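Local coordinates for CRISPR-associated protein, Cse1 family (Acidimicrobium ferrooxidans, PDB 4H3T) that probably serves as the large subunit of a type I-E CRISPR Cascade complex, helping it to recognise invading target DNA, at residues Ala420-Tyr424 / Leu447-Arg452; Val326-Leu330 / Pro466-Phe470; Thr400-Ala405 / Arg484-Ala488. The protein carries 1 engineered substitution. All coordinates share one frame; numbering follows the deposited sequence.

Following the chain from its N terminus, interaction 2 opens first, at 326-330, then interaction 3 at 400-405 and interaction 1 at 420-424. Interaction 1 is the first to close, when the chain returns at 447-452, so its short loop lies within both of the others. Helix 445-473 runs on to 466-470, which closes interaction 2, and helix 481-504 closes interaction 3 at 484-488; these two longer loops cross. Interactions 2 and 3 also touch, through a probable hydrogen bond from Tyr-467 to Ala-402 and packing against Trp-487. Together they tie the turn before helix 330-334 to helices 397-415, 445-473 and 481-504, while interaction 1 packs the link after helix 417-420 on the N-terminal end of helix 445-473.

Interaction 1. Residues Ala420-Tyr424 / Leu447-Arg452; sequences AEARY and LAKAAR
Leu-447 lies across one face of the Tyr-424 ring at about a right angle. Its CG stands 4.0 Å from the ring centroid and 26° off the normal, a CH-pi contact, while its CD2 comes within 3.5 Å of Tyr-424 CE1. Arg-423 CG covers the opposite face, so the phenol is sandwiched between its own neighbour and the helix. The ring's edge is met by Ala-451, whose CB lies in plane 3.9 Å from Tyr-424 CE2, and Ala-448 fits obliquely against CD2. Ala-448, next to the leucine, and Ala-451, one turn on, are small enough to let the ring settle close to the helix.

A salt bridge flanks this apolar patch. Glu-421 turns CG into the space between its backbone N and carbonyl carbon (chi1 75°) and then extends, delivering OE1 to Arg-452 NH1 at 2.8 Å. NH1 approaches nearly in line with the C-O bond, but the two planes are nearly perpendicular (88°) and OE1 is tilted out of the guanidinium plane, consistent with one bent bond, not a two-pronged pairing. Ala-420 CB rests 3.6 Å from Ala-451 O, and a water donates to that same carbonyl and bonds weakly to Arg-423 NH1.

The arrangement fastens the link after helix 417-420 onto the early turns of helix 445-473, at one end of the C-terminal four-helix bundle characteristic of Cse1 proteins.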
loop_
_atom_site.group_PDB
_atom_site.type_symbol
_atom_site.label_atom_id
_atom_site.label_comp_id
_atom_site.label_asym_id
_atom_site.label_seq_id
_atom_site.Cartn_x
_atom_site.Cartn_y
_atom_site.Cartn_z
ATOM N N ALA A 420 1.705 -28.961 17.700
ATOM C CA ALA A 420 2.916 -28.149 17.962
ATOM C C ALA A 420 3.322 -28.217 19.442
ATOM O O ALA A 420 4.499 -28.254 19.780
ATOM C CB ALA A 420 2.660 -26.707 17.584
ATOM N N GLU A 421 2.347 -28.240 20.304
ATOM C CA GLU A 421 2.627 -28.253 21.736
ATOM C C GLU A 421 2.918 -29.652 22.312
ATOM O O GLU A 421 3.210 -29.758 23.519
ATOM C CB GLU A 421 1.454 -27.619 22.482
ATOM C CG GLU A 421 0.226 -28.479 22.587
ATOM C CD GLU A 421 -0.936 -27.738 23.198
ATOM O OE1 GLU A 421 -0.816 -26.513 23.410
ATOM O OE2 GLU A 421 -1.962 -28.391 23.485
ATOM N N ALA A 422 2.734 -30.735 21.506
ATOM C CA ALA A 422 2.893 -32.096 21.996
ATOM C C ALA A 422 4.251 -32.326 22.649
ATOM O O ALA A 422 4.326 -33.010 23.664
ATOM C CB ALA A 422 2.705 -33.107 20.856
ATOM N N ARG A 423 5.307 -31.762 22.106
ATOM C CA ARG A 423 6.635 -31.951 22.717
ATOM C C ARG A 423 6.749 -31.336 24.160
ATOM O O ARG A 423 7.659 -31.686 24.878
ATOM C CB ARG A 423 7.735 -31.419 21.790
ATOM C CG ARG A 423 8.058 -29.967 21.765
ATOM C CD ARG A 423 8.818 -29.613 20.439
ATOM N NE ARG A 423 7.792 -29.299 19.449
ATOM C CZ ARG A 423 7.784 -28.300 18.576
ATOM N NH1 ARG A 423 6.719 -28.090 17.824
ATOM N NH2 ARG A 423 8.851 -27.504 18.440
ATOM N N TYR A 424 5.822 -30.493 24.569
ATOM C CA TYR A 424 5.848 -29.817 25.872
ATOM C C TYR A 424 4.748 -30.314 26.769
ATOM O O TYR A 424 4.587 -29.821 27.862
ATOM C CB TYR A 424 5.690 -28.273 25.685
ATOM C CG TYR A 424 6.704 -27.679 24.741
ATOM C CD1 TYR A 424 8.068 -27.818 24.979
ATOM C CD2 TYR A 424 6.312 -27.095 23.548
ATOM C CE1 TYR A 424 9.009 -27.406 24.046
ATOM C CE2 TYR A 424 7.238 -26.645 22.632
ATOM C CZ TYR A 424 8.591 -26.752 22.910
ATOM O OH TYR A 424 9.510 -26.315 22.005
ATOM N N LEU A 447 6.649 -20.866 25.907
ATOM C CA LEU A 447 7.347 -21.624 24.841
ATOM C C LEU A 447 6.373 -22.395 23.951
ATOM O O LEU A 447 6.479 -22.367 22.701
ATOM C CB LEU A 447 8.336 -22.590 25.491
ATOM C CG LEU A 447 9.113 -23.568 24.552
ATOM C CD1 LEU A 447 9.868 -22.838 23.419
ATOM C CD2 LEU A 447 10.112 -24.403 25.357
ATOM N N ALA A 448 5.439 -23.106 24.552
ATOM C CA ALA A 448 4.418 -23.846 23.749
ATOM C C ALA A 448 3.618 -22.903 22.913
ATOM O O ALA A 448 3.321 -23.201 21.760
ATOM C CB ALA A 448 3.508 -24.657 24.686
ATOM N N LYS A 449 3.319 -21.701 23.431
ATOM C CA LYS A 449 2.573 -20.726 22.627
ATOM C C LYS A 449 3.361 -20.226 21.444
ATOM O O LYS A 449 2.822 -20.063 20.332
ATOM C CB LYS A 449 2.155 -19.568 23.524
ATOM C CG LYS A 449 1.485 -18.460 22.758
ATOM C CD LYS A 449 0.958 -17.421 23.708
ATOM C CE LYS A 449 0.150 -16.374 22.963
ATOM N NZ LYS A 449 -0.784 -15.658 23.882
ATOM N N ALA A 450 4.662 -20.012 21.633
ATOM C CA ALA A 450 5.510 -19.594 20.524
ATOM C C ALA A 450 5.624 -20.756 19.496
ATOM O O ALA A 450 5.548 -20.516 18.304
ATOM C CB ALA A 450 6.894 -19.175 21.051
ATOM N N ALA A 451 5.706 -22.011 19.933
ATOM C CA ALA A 451 5.732 -23.132 18.985
ATOM C C ALA A 451 4.407 -23.241 18.187
ATOM O O ALA A 451 4.425 -23.646 17.044
ATOM C CB ALA A 451 6.011 -24.431 19.707
ATOM N N ARG A 452 3.267 -23.019 18.832
ATOM C CA ARG A 452 1.976 -23.033 18.128
ATOM C C ARG A 452 1.942 -21.955 17.017
ATOM O O ARG A 452 1.510 -22.239 15.895
ATOM C CB ARG A 452 0.815 -22.834 19.085
ATOM C CG ARG A 452 0.640 -23.968 20.060
ATOM C CD ARG A 452 -0.721 -24.051 20.770
ATOM N NE ARG A 452 -0.918 -22.899 21.606
ATOM C CZ ARG A 452 -0.577 -22.771 22.885
ATOM N NH1 ARG A 452 -0.054 -23.793 23.556
ATOM N NH2 ARG A 452 -0.746 -21.629 23.497
HETATM O O HOH W 1 6.604 -25.143 16.197
#

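Interaction 2. Residues Val326-Leu330 / Pro466-Phe470; sequences VWRGL and PYRHF
Trp-327, in the 3-10 turn 326-328, faces Arg-468 of helix 445-473 with their CA atoms 7.9 Å apart, the closest CA pair of the two segments, and side chains make the contact across this gap. The indole and the Tyr-467 ring form an offset stack: the centroids of the indole's six-membered ring and the phenol are 4.6 Å apart, with their planes inclined by only 13°. The displacement puts Tyr-467 CB squarely over the six-membered ring, 3.9 Å from its centroid, while Tyr-467 CD2 reaches Trp-327 CG at 3.4 Å. Trp-327 is set for this by placing CG between its backbone N and carbonyl carbon (chi1 53°); Arg-328 CG lies over the other face of the indole.

Leu-330 CD2 touches Tyr-467 OH at 3.5 Å, and that buried hydroxyl is hydrogen-bonded to Ala-402 O. The extended Arg-468 passes the indole edge, with Trp-327 CD1 over a face of its guanidinium. Asp-464 holds both groups in place, accepting from Trp-327 NE1 and forming a salt bridge with Arg-468 NE; the other guanidinium nitrogens turn to Asp-382 and the carbonyl of Arg-383. Replacing the indole by the methyl of an alanine is likely to open a gap against the face of Tyr-467 and to leave Asp-464 without its indole donor.

The buried offset stack thus joins the loop before helix 330-334 and, through Arg-468, strand 375-387 to the C-terminal four-helix bundle typical of the Cse1 family.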
loop_
_atom_site.group_PDB
_atom_site.type_symbol
_atom_site.label_atom_id
_atom_site.label_comp_id
_atom_site.label_asym_id
_atom_site.label_seq_id
_atom_site.Cartn_x
_atom_site.Cartn_y
_atom_site.Cartn_z
ATOM N N VAL A 326 -1.007 -10.971 2.439
ATOM C CA VAL A 326 -2.073 -9.983 2.328
ATOM C C VAL A 326 -3.469 -10.615 2.323
ATOM O O VAL A 326 -4.379 -10.064 2.917
ATOM C CB VAL A 326 -1.921 -8.999 1.118
ATOM C CG1 VAL A 326 -1.972 -9.705 -0.198
ATOM C CG2 VAL A 326 -2.990 -7.919 1.153
ATOM N N TRP A 327 -3.641 -11.795 1.750
ATOM C CA TRP A 327 -4.983 -12.439 1.785
ATOM C C TRP A 327 -5.485 -12.808 3.187
ATOM O O TRP A 327 -6.696 -12.930 3.394
ATOM C CB TRP A 327 -5.011 -13.675 0.877
ATOM C CG TRP A 327 -3.926 -14.684 1.117
ATOM C CD1 TRP A 327 -2.688 -14.712 0.549
ATOM C CD2 TRP A 327 -3.945 -15.734 2.095
ATOM N NE1 TRP A 327 -1.950 -15.737 1.076
ATOM C CE2 TRP A 327 -2.695 -16.389 2.024
ATOM C CE3 TRP A 327 -4.965 -16.302 2.891
ATOM C CZ2 TRP A 327 -2.400 -17.529 2.805
ATOM C CZ3 TRP A 327 -4.678 -17.429 3.647
ATOM C CH2 TRP A 327 -3.427 -18.065 3.548
ATOM N N ARG A 328 -4.580 -12.912 4.193
ATOM C CA ARG A 328 -5.015 -13.149 5.553
ATOM C C ARG A 328 -5.845 -11.936 6.081
ATOM O O ARG A 328 -6.628 -12.108 6.991
ATOM C CB ARG A 328 -3.822 -13.487 6.451
ATOM C CG ARG A 328 -3.298 -14.871 6.197
ATOM C CD ARG A 328 -1.924 -15.094 6.780
ATOM N NE ARG A 328 -1.864 -15.006 8.224
ATOM C CZ ARG A 328 -0.763 -15.169 8.936
ATOM N NH1 ARG A 328 0.410 -15.364 8.333
ATOM N NH2 ARG A 328 -0.808 -15.089 10.252
ATOM N N GLY A 329 -5.650 -10.748 5.518
ATOM C CA GLY A 329 -6.397 -9.557 5.876
ATOM C C GLY A 329 -7.408 -9.206 4.780
ATOM O O GLY A 329 -7.724 -8.038 4.598
ATOM N N LEU A 330 -7.908 -10.205 3.996
ATOM C CA LEU A 330 -8.859 -9.901 2.912
ATOM C C LEU A 330 -10.115 -9.142 3.429
ATOM O O LEU A 330 -10.599 -8.219 2.781
ATOM C CB LEU A 330 -9.293 -11.207 2.240
ATOM C CG LEU A 330 -10.308 -11.051 1.066
ATOM C CD1 LEU A 330 -9.796 -10.163 0.015
ATOM C CD2 LEU A 330 -10.626 -12.406 0.473
ATOM N N PRO A 466 -1.464 -21.756 -3.069
ATOM C CA PRO A 466 -2.804 -22.350 -3.266
ATOM C C PRO A 466 -3.958 -21.378 -3.030
ATOM O O PRO A 466 -4.906 -21.396 -3.799
ATOM C CB PRO A 466 -2.811 -23.455 -2.213
ATOM C CG PRO A 466 -1.434 -23.840 -2.062
ATOM C CD PRO A 466 -0.668 -22.594 -2.142
ATOM N N TYR A 467 -3.902 -20.489 -1.992
ATOM C CA TYR A 467 -4.989 -19.528 -1.770
ATOM C C TYR A 467 -5.110 -18.548 -2.962
ATOM O O TYR A 467 -6.189 -18.254 -3.437
ATOM C CB TYR A 467 -4.790 -18.719 -0.466
ATOM C CG TYR A 467 -5.995 -17.856 -0.217
ATOM C CD1 TYR A 467 -7.157 -18.403 0.338
ATOM C CD2 TYR A 467 -6.080 -16.570 -0.764
ATOM C CE1 TYR A 467 -8.325 -17.668 0.419
ATOM C CE2 TYR A 467 -7.250 -15.838 -0.695
ATOM C CZ TYR A 467 -8.349 -16.361 -0.042
ATOM O OH TYR A 467 -9.520 -15.649 -0.041
ATOM N N ARG A 468 -4.000 -18.054 -3.435
ATOM C CA ARG A 468 -4.002 -17.092 -4.548
ATOM C C ARG A 468 -4.633 -17.693 -5.834
ATOM O O ARG A 468 -5.380 -16.994 -6.555
ATOM C CB ARG A 468 -2.582 -16.608 -4.805
ATOM C CG ARG A 468 -2.019 -15.709 -3.652
ATOM C CD ARG A 468 -0.537 -15.471 -3.867
ATOM N NE ARG A 468 -0.003 -14.645 -2.790
ATOM C CZ ARG A 468 -0.054 -13.323 -2.715
ATOM N NH1 ARG A 468 -0.573 -12.615 -3.707
ATOM N NH2 ARG A 468 0.412 -12.696 -1.646
ATOM N N HIS A 469 -4.313 -18.957 -6.124
ATOM C CA HIS A 469 -4.879 -19.748 -7.237
ATOM C C HIS A 469 -6.373 -19.944 -7.023
ATOM O O HIS A 469 -7.143 -19.829 -7.956
ATOM C CB HIS A 469 -4.189 -21.126 -7.368
ATOM C CG HIS A 469 -4.616 -21.917 -8.574
ATOM N ND1 HIS A 469 -5.220 -23.188 -8.453
ATOM C CD2 HIS A 469 -4.445 -21.648 -9.899
ATOM C CE1 HIS A 469 -5.449 -23.607 -9.694
ATOM N NE2 HIS A 469 -4.998 -22.727 -10.604
ATOM N N PHE A 470 -6.780 -20.282 -5.809
ATOM C CA PHE A 470 -8.190 -20.451 -5.473
ATOM C C PHE A 470 -8.959 -19.127 -5.681
ATOM O O PHE A 470 -10.002 -19.108 -6.327
ATOM C CB PHE A 470 -8.314 -20.950 -3.984
ATOM C CG PHE A 470 -9.580 -20.576 -3.253
ATOM C CD1 PHE A 470 -10.718 -21.364 -3.349
ATOM C CD2 PHE A 470 -9.647 -19.403 -2.504
ATOM C CE1 PHE A 470 -11.918 -20.955 -2.749
ATOM C CE2 PHE A 470 -10.827 -18.993 -1.924
ATOM C CZ PHE A 470 -11.959 -19.774 -2.025
#

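Interaction 3. Residues Thr400-Ala405 / Arg484-Ala488; sequences TVAIDA and RAEWA
Arg-484 starts its side chain extended along CA-CB-CG-CD and then bends at chi3 (-85°), which swings the guanidinium across to Asp-404 on the facing helix. Trp-487, one turn further on, has CG opposite its backbone N, and this directs the indole's pyrrole side at Ala-405.

The guanidinium grips the carboxylate end-on, with both terminal nitrogens converging on a single oxygen: Arg-484 NH2 is 2.9 Å from Asp-404 OD2, and the more bent bond brings Arg-484 NH1 to 3.2 Å from the same atom. OD2 lies close to the guanidinium plane but is met on its anti side, the two donors coming from opposite faces of the carboxylate. NH1 has a second partner in the carbonyl of Phe-532. Val-401 backs the arginine, its CG2 over one guanidinium face and 3.8 Å from Arg-484 CB, while Thr-400 CG2 sits at the guanidinium edge.

Segments 400-405 and 484-488 run almost parallel, their axes 13° apart and 10.7 Å at closest approach. Their parent helices, 397-415 and 481-504, belong to the C-terminal four-helix bundle of the Cse1 fold, in which helix 445-473 packs against both, with Tyr-467 and Phe-470 meeting the Trp-487 ring; helix 511-532 adds Phe-532 against Asp-404 and Ala-405.

Toward the interior the polar pair gives way to the tryptophan. Trp-487 NE1 donates to Ala-405 O at 2.9 Å, a bond bent at 141°, with the nitrogen well above the carbonyl plane, and Ala-405 O is tilted out of the indole plane. This satisfies the N-H of a buried side chain while the methyl Ala-405 CB presses on Trp-487 CD1 at 3.4 Å.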
loop_
_atom_site.group_PDB
_atom_site.type_symbol
_atom_site.label_atom_id
_atom_site.label_comp_id
_atom_site.label_asym_id
_atom_site.label_seq_id
_atom_site.Cartn_x
_atom_site.Cartn_y
_atom_site.Cartn_z
ATOM N N THR A 400 -18.023 -14.108 0.004
ATOM C CA THR A 400 -18.290 -14.969 1.158
ATOM C C THR A 400 -17.415 -16.244 1.121
ATOM O O THR A 400 -16.818 -16.605 2.154
ATOM C CB THR A 400 -19.785 -15.309 1.243
ATOM O OG1 THR A 400 -20.484 -14.070 1.385
ATOM C CG2 THR A 400 -20.138 -16.237 2.444
ATOM N N VAL A 401 -17.322 -16.917 -0.035
ATOM C CA VAL A 401 -16.462 -18.115 -0.115
ATOM C C VAL A 401 -14.986 -17.695 0.065
ATOM O O VAL A 401 -14.206 -18.414 0.727
ATOM C CB VAL A 401 -16.688 -18.977 -1.401
ATOM C CG1 VAL A 401 -16.202 -18.290 -2.669
ATOM C CG2 VAL A 401 -16.034 -20.340 -1.260
ATOM N N ALA A 402 -14.577 -16.552 -0.529
ATOM C CA ALA A 402 -13.175 -16.091 -0.349
ATOM C C ALA A 402 -12.840 -15.834 1.139
ATOM O O ALA A 402 -11.801 -16.270 1.611
ATOM C CB ALA A 402 -12.914 -14.851 -1.133
ATOM N N ILE A 403 -13.701 -15.099 1.849
ATOM C CA ILE A 403 -13.510 -14.816 3.286
ATOM C C ILE A 403 -13.591 -16.118 4.107
ATOM O O ILE A 403 -12.758 -16.348 4.983
ATOM C CB ILE A 403 -14.555 -13.771 3.769
ATOM C CG1 ILE A 403 -14.287 -12.384 3.093
ATOM C CG2 ILE A 403 -14.548 -13.638 5.284
ATOM C CD1 ILE A 403 -13.001 -11.661 3.529
ATOM N N ASP A 404 -14.573 -16.964 3.821
ATOM C CA ASP A 404 -14.739 -18.221 4.547
ATOM C C ASP A 404 -13.538 -19.144 4.380
ATOM O O ASP A 404 -13.251 -19.944 5.269
ATOM C CB ASP A 404 -15.993 -18.959 4.135
ATOM C CG ASP A 404 -17.274 -18.312 4.574
ATOM O OD1 ASP A 404 -17.210 -17.346 5.349
ATOM O OD2 ASP A 404 -18.345 -18.750 4.105
ATOM N N ALA A 405 -12.908 -19.095 3.229
ATOM C CA ALA A 405 -11.715 -19.910 2.929
ATOM C C ALA A 405 -10.538 -19.465 3.784
ATOM O O ALA A 405 -9.741 -20.302 4.228
ATOM C CB ALA A 405 -11.360 -19.818 1.450
ATOM N N ARG A 484 -15.296 -24.257 -2.788
ATOM C CA ARG A 484 -15.440 -24.359 -1.321
ATOM C C ARG A 484 -15.002 -25.778 -0.895
ATOM O O ARG A 484 -14.104 -25.917 -0.068
ATOM C CB ARG A 484 -16.913 -24.061 -0.941
ATOM C CG ARG A 484 -17.219 -23.978 0.529
ATOM C CD ARG A 484 -18.683 -23.569 0.761
ATOM N NE ARG A 484 -18.919 -22.111 0.730
ATOM C CZ ARG A 484 -18.769 -21.270 1.748
ATOM N NH1 ARG A 484 -18.351 -21.707 2.925
ATOM N NH2 ARG A 484 -19.080 -19.997 1.609
ATOM N N ALA A 485 -15.534 -26.831 -1.571
ATOM C CA ALA A 485 -15.138 -28.217 -1.307
ATOM C C ALA A 485 -13.646 -28.478 -1.700
ATOM O O ALA A 485 -12.913 -29.148 -0.951
ATOM C CB ALA A 485 -16.086 -29.192 -2.016
ATOM N N GLU A 486 -13.173 -27.917 -2.814
ATOM C CA GLU A 486 -11.753 -28.073 -3.199
ATOM C C GLU A 486 -10.797 -27.478 -2.198
ATOM O O GLU A 486 -9.788 -28.100 -1.860
ATOM C CB GLU A 486 -11.466 -27.385 -4.533
ATOM C CG GLU A 486 -12.156 -28.143 -5.672
ATOM C CD GLU A 486 -12.239 -27.314 -6.941
ATOM O OE1 GLU A 486 -11.777 -26.147 -6.966
ATOM O OE2 GLU A 486 -12.796 -27.843 -7.917
ATOM N N TRP A 487 -11.093 -26.258 -1.745
ATOM C CA TRP A 487 -10.227 -25.599 -0.790
ATOM C C TRP A 487 -10.197 -26.416 0.552
ATOM O O TRP A 487 -9.133 -26.591 1.148
ATOM C CB TRP A 487 -10.700 -24.179 -0.540
ATOM C CG TRP A 487 -9.828 -23.436 0.432
ATOM C CD1 TRP A 487 -10.172 -22.962 1.673
ATOM C CD2 TRP A 487 -8.463 -23.070 0.228
ATOM N NE1 TRP A 487 -9.096 -22.344 2.259
ATOM C CE2 TRP A 487 -8.044 -22.355 1.374
ATOM C CE3 TRP A 487 -7.548 -23.266 -0.825
ATOM C CZ2 TRP A 487 -6.738 -21.868 1.513
ATOM C CZ3 TRP A 487 -6.251 -22.792 -0.675
ATOM C CH2 TRP A 487 -5.863 -22.091 0.465
ATOM N N ALA A 488 -11.352 -26.935 0.972
ATOM C CA ALA A 488 -11.445 -27.723 2.207
ATOM C C ALA A 488 -10.489 -28.925 2.160
ATOM O O ALA A 488 -9.755 -29.175 3.115
ATOM C CB ALA A 488 -12.875 -28.209 2.443
#